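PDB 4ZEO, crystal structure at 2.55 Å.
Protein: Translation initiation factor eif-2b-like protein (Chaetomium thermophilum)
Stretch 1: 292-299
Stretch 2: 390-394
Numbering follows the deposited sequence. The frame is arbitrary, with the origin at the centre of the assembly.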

ATOM      1  N   HIS A 292       9.007  -5.306  -2.341  1.00 37.74           N
ATOM      2  CA  HIS A 292       7.984  -4.419  -1.815  1.00 37.44           C
ATOM      3  C   HIS A 292       8.599  -3.039  -1.624  1.00 38.47           C
ATOM      4  O   HIS A 292       9.655  -2.901  -0.999  1.00 39.87           O
ATOM      5  N   ARG A 293       7.893  -2.021  -2.095  1.00 37.08           N
ATOM      6  CA  ARG A 293       8.388  -0.645  -2.077  1.00 37.94           C
ATOM      7  C   ARG A 293       8.811  -0.144  -0.674  1.00 38.84           C
ATOM      8  O   ARG A 293       9.849   0.486  -0.528  1.00 39.93           O
ATOM      9  N   LEU A 294       8.027  -0.436   0.358  1.00 37.15           N
ATOM     10  CA  LEU A 294       8.379   0.016   1.700  1.00 34.70           C
ATOM     11  C   LEU A 294       9.692  -0.638   2.172  1.00 37.81           C
ATOM     12  O   LEU A 294      10.528   0.024   2.798  1.00 40.21           O
ATOM     13  N   VAL A 295       9.870  -1.929   1.870  1.00 35.75           N
ATOM     14  CA  VAL A 295      11.094  -2.629   2.231  1.00 33.67           C
ATOM     15  C   VAL A 295      12.301  -2.041   1.494  1.00 35.31           C
ATOM     16  O   VAL A 295      13.330  -1.749   2.089  1.00 37.46           O
ATOM     17  N   GLU A 296      12.133  -1.808   0.206  1.00 35.62           N
ATOM     18  CA  GLU A 296      13.170  -1.203  -0.618  1.00 38.85           C
ATOM     19  C   GLU A 296      13.605   0.173  -0.096  1.00 38.87           C
ATOM     20  O   GLU A 296      14.808   0.448  -0.003  1.00 39.92           O
ATOM     21  N   LYS A 297      12.625   1.015   0.244  1.00 36.99           N
ATOM     22  CA  LYS A 297      12.882   2.359   0.764  1.00 38.10           C
ATOM     23  C   LYS A 297      13.636   2.321   2.083  1.00 36.32           C
ATOM     24  O   LYS A 297      14.547   3.143   2.329  1.00 37.59           O
ATOM     25  N   THR A 298      13.255   1.369   2.923  1.00 34.01           N
ATOM     26  CA  THR A 298      13.876   1.203   4.231  1.00 34.40           C
ATOM     27  C   THR A 298      15.338   0.827   4.105  1.00 38.40           C
ATOM     28  O   THR A 298      16.206   1.439   4.746  1.00 38.16           O
ATOM     29  N   LEU A 299      15.601  -0.159   3.245  1.00 40.36           N
ATOM     30  CA  LEU A 299      16.959  -0.640   3.011  1.00 40.34           C
ATOM     31  C   LEU A 299      17.813   0.461   2.391  1.00 40.47           C
ATOM     32  O   LEU A 299      18.959   0.650   2.776  1.00 42.94           O
ATOM     33  N   VAL A 390       6.693  -6.251   9.806  1.00 29.23           N
ATOM     34  CA  VAL A 390       5.844  -5.920   8.677  1.00 30.71           C
ATOM     35  C   VAL A 390       5.693  -4.412   8.585  1.00 34.20           C
ATOM     36  O   VAL A 390       5.409  -3.748   9.584  1.00 35.70           O
ATOM     37  N   LEU A 391       5.912  -3.887   7.384  1.00 35.38           N
ATOM     38  CA  LEU A 391       5.816  -2.448   7.090  1.00 32.77           C
ATOM     39  C   LEU A 391       4.550  -2.160   6.303  1.00 34.48           C
ATOM     40  O   LEU A 391       4.320  -2.752   5.241  1.00 33.21           O
ATOM     41  N   CYS A 392       3.705  -1.281   6.832  1.00 34.68           N
ATOM     42  CA  CYS A 392       2.427  -1.030   6.181  1.00 34.59           C
ATOM     43  C   CYS A 392       1.787   0.309   6.592  1.00 35.58           C
ATOM     44  O   CYS A 392       1.793   0.682   7.765  1.00 37.07           O
ATOM     45  N   GLU A 393       1.169   0.983   5.630  1.00 34.85           N
ATOM     46  CA  GLU A 393       0.482   2.249   5.886  1.00 34.21           C
ATOM     47  C   GLU A 393      -0.837   1.941   6.585  1.00 36.10           C
ATOM     48  O   GLU A 393      -1.461   0.925   6.304  1.00 38.04           O
ATOM     49  N   THR A 394      -1.280   2.842   7.450  1.00 35.04           N
ATOM     50  CA  THR A 394      -2.499   2.625   8.227  1.00 35.36           C
ATOM     51  C   THR A 394      -3.720   2.497   7.334  1.00 36.00           C
ATOM     52  O   THR A 394      -4.665   1.798   7.684  1.00 37.98           O
TER

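The first turns of the helix that begins at Arg293 pack against the end of a strand and the loop that follows it, burying 272 Å² in all. The backbones come nearest at Leu294 and Leu391, whose CA atoms lie 6.5 Å apart.

The apolar part of the contact centres on Leu391, which points toward the helix (chi1 m, chi2 t) and has more of its area covered than any other residue here. Leu294, also m and t, points back toward it, and the two side chains meet at their bases, with Leu294 CB 4.0 Å from Leu391 CB. Leu294 CD1 continues to the opposing backbone, 3.4 Å from Leu391 O and 3.8 Å from Cys392 N, and also comes within 3.6 Å of Glu393 OE1. Leu391 CD1 lies 4.2 Å from Val295 CG2 (chi1 t), beside Leu294, and, one turn on, 3.5 Å from Thr298 OG1. Although it lies against this methyl, the Thr298 hydroxyl (chi1 m) is not left without a partner: OG1 donates to Leu294 O at 2.9 Å, within the helix. Cys392 points its side chain away.

The charged contact joins two side chains that leave their backbones sideways and converge at their ends. Arg293 extends through t, t and p torsions, while Glu393 adopts m and p. Arg293 NH1 donates to Glu393 OE2 at 2.8 Å, a nearly linear hydrogen bond (173°) that is part of a salt bridge, made at the edge of the guanidinium. A water bridges the same pair, its O accepting from Arg293 NH2 at 2.8 Å and donating to Glu393 OE2 at 2.5 Å.

Just before the helix, His292 (chi1 t) serves as N-cap: its ND1 accepts from Leu294 N at 3.3 Å, satisfying a free amide of the first turn.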

ATOM      1  CB  HIS A 292       7.419  -4.927  -0.485  1.00 36.04           C
ATOM      2  CG  HIS A 292       6.110  -4.294  -0.108  1.00 39.31           C
ATOM      3  ND1 HIS A 292       6.022  -3.044   0.469  1.00 40.85           N
ATOM      4  CD2 HIS A 292       4.839  -4.752  -0.222  1.00 40.65           C
ATOM      5  CE1 HIS A 292       4.748  -2.756   0.686  1.00 42.43           C
ATOM      6  NE2 HIS A 292       4.013  -3.772   0.270  1.00 42.00           N
ATOM      7  CB  ARG A 293       7.303   0.269  -2.663  1.00 38.68           C
ATOM      8  CG  ARG A 293       7.577   1.756  -2.602  1.00 41.79           C
ATOM      9  CD  ARG A 293       6.314   2.554  -2.984  1.00 44.23           C
ATOM     10  NE  ARG A 293       5.148   1.965  -2.327  1.00 44.39           N
ATOM     11  CZ  ARG A 293       4.658   2.383  -1.166  1.00 43.11           C
ATOM     12  NH1 ARG A 293       3.605   1.778  -0.619  1.00 40.94           N
ATOM     13  NH2 ARG A 293       5.230   3.409  -0.547  1.00 45.54           N
ATOM     14  CB  LEU A 294       7.250  -0.275   2.682  1.00 30.66           C
ATOM     15  CG  LEU A 294       5.974   0.545   2.522  1.00 30.93           C
ATOM     16  CD1 LEU A 294       4.982   0.181   3.610  1.00 30.65           C
ATOM     17  CD2 LEU A 294       6.283   2.031   2.569  1.00 31.38           C
ATOM     18  CB  VAL A 295      10.971  -4.144   1.936  1.00 33.25           C
ATOM     19  CG1 VAL A 295      12.317  -4.860   2.107  1.00 32.93           C
ATOM     20  CG2 VAL A 295       9.894  -4.762   2.804  1.00 29.65           C
ATOM     21  CB  GLU A 296      12.677  -1.095  -2.070  1.00 40.66           C
ATOM     22  CG  GLU A 296      13.662  -0.477  -3.054  1.00 43.17           C
ATOM     23  CD  GLU A 296      13.209  -0.656  -4.494  1.00 48.41           C
ATOM     24  OE1 GLU A 296      12.301  -1.477  -4.745  1.00 47.02           O
ATOM     25  OE2 GLU A 296      13.753   0.024  -5.384  1.00 54.35           O
ATOM     26  CB  LYS A 297      11.574   3.130   0.973  1.00 39.49           C
ATOM     27  CG  LYS A 297      10.786   3.511  -0.277  1.00 42.84           C
ATOM     28  CD  LYS A 297      11.496   4.455  -1.191  1.00 47.88           C
ATOM     29  CE  LYS A 297      10.613   4.767  -2.416  1.00 52.88           C
ATOM     30  NZ  LYS A 297      11.273   5.698  -3.393  1.00 59.71           N
ATOM     31  CB  THR A 298      13.171   0.139   5.048  1.00 33.51           C
ATOM     32  OG1 THR A 298      11.831   0.570   5.318  1.00 33.46           O
ATOM     33  CG2 THR A 298      13.913  -0.086   6.349  1.00 33.72           C
ATOM     34  CB  LEU A 299      16.940  -1.906   2.135  1.00 40.67           C
ATOM     35  CG  LEU A 299      16.238  -3.108   2.810  1.00 40.06           C
ATOM     36  CD1 LEU A 299      16.195  -4.375   1.928  1.00 40.67           C
ATOM     37  CD2 LEU A 299      16.898  -3.434   4.162  1.00 39.58           C
ATOM     38  CB  VAL A 390       4.462  -6.579   8.790  1.00 30.66           C
ATOM     39  CG1 VAL A 390       3.499  -6.002   7.735  1.00 29.75           C
ATOM     40  CG2 VAL A 390       4.582  -8.093   8.687  1.00 28.38           C
ATOM     41  CB  LEU A 391       7.021  -1.979   6.296  1.00 31.91           C
ATOM     42  CG  LEU A 391       8.399  -2.387   6.828  1.00 32.58           C
ATOM     43  CD1 LEU A 391       9.524  -1.941   5.878  1.00 31.67           C
ATOM     44  CD2 LEU A 391       8.604  -1.816   8.233  1.00 33.88           C
ATOM     45  CB  CYS A 392       1.493  -2.216   6.501  1.00 34.59           C
ATOM     46  SG  CYS A 392      -0.037  -2.310   5.586  1.00 39.69           S
ATOM     47  CB  GLU A 393       0.237   3.019   4.571  1.00 31.79           C
ATOM     48  CG  GLU A 393       1.507   3.363   3.807  1.00 34.28           C
ATOM     49  CD  GLU A 393       1.974   2.267   2.813  1.00 44.45           C
ATOM     50  OE1 GLU A 393       1.555   1.080   2.922  1.00 43.51           O
ATOM     51  OE2 GLU A 393       2.765   2.610   1.907  1.00 43.90           O
ATOM     52  CB  THR A 394      -2.759   3.773   9.246  1.00 30.64           C
ATOM     53  OG1 THR A 394      -2.875   5.021   8.557  1.00 29.74           O
ATOM     54  CG2 THR A 394      -1.655   3.861  10.236  1.00 28.33           C
TER
HETATM   55  O   HOH W   1       3.504   4.873   1.174  1.00 45.99           O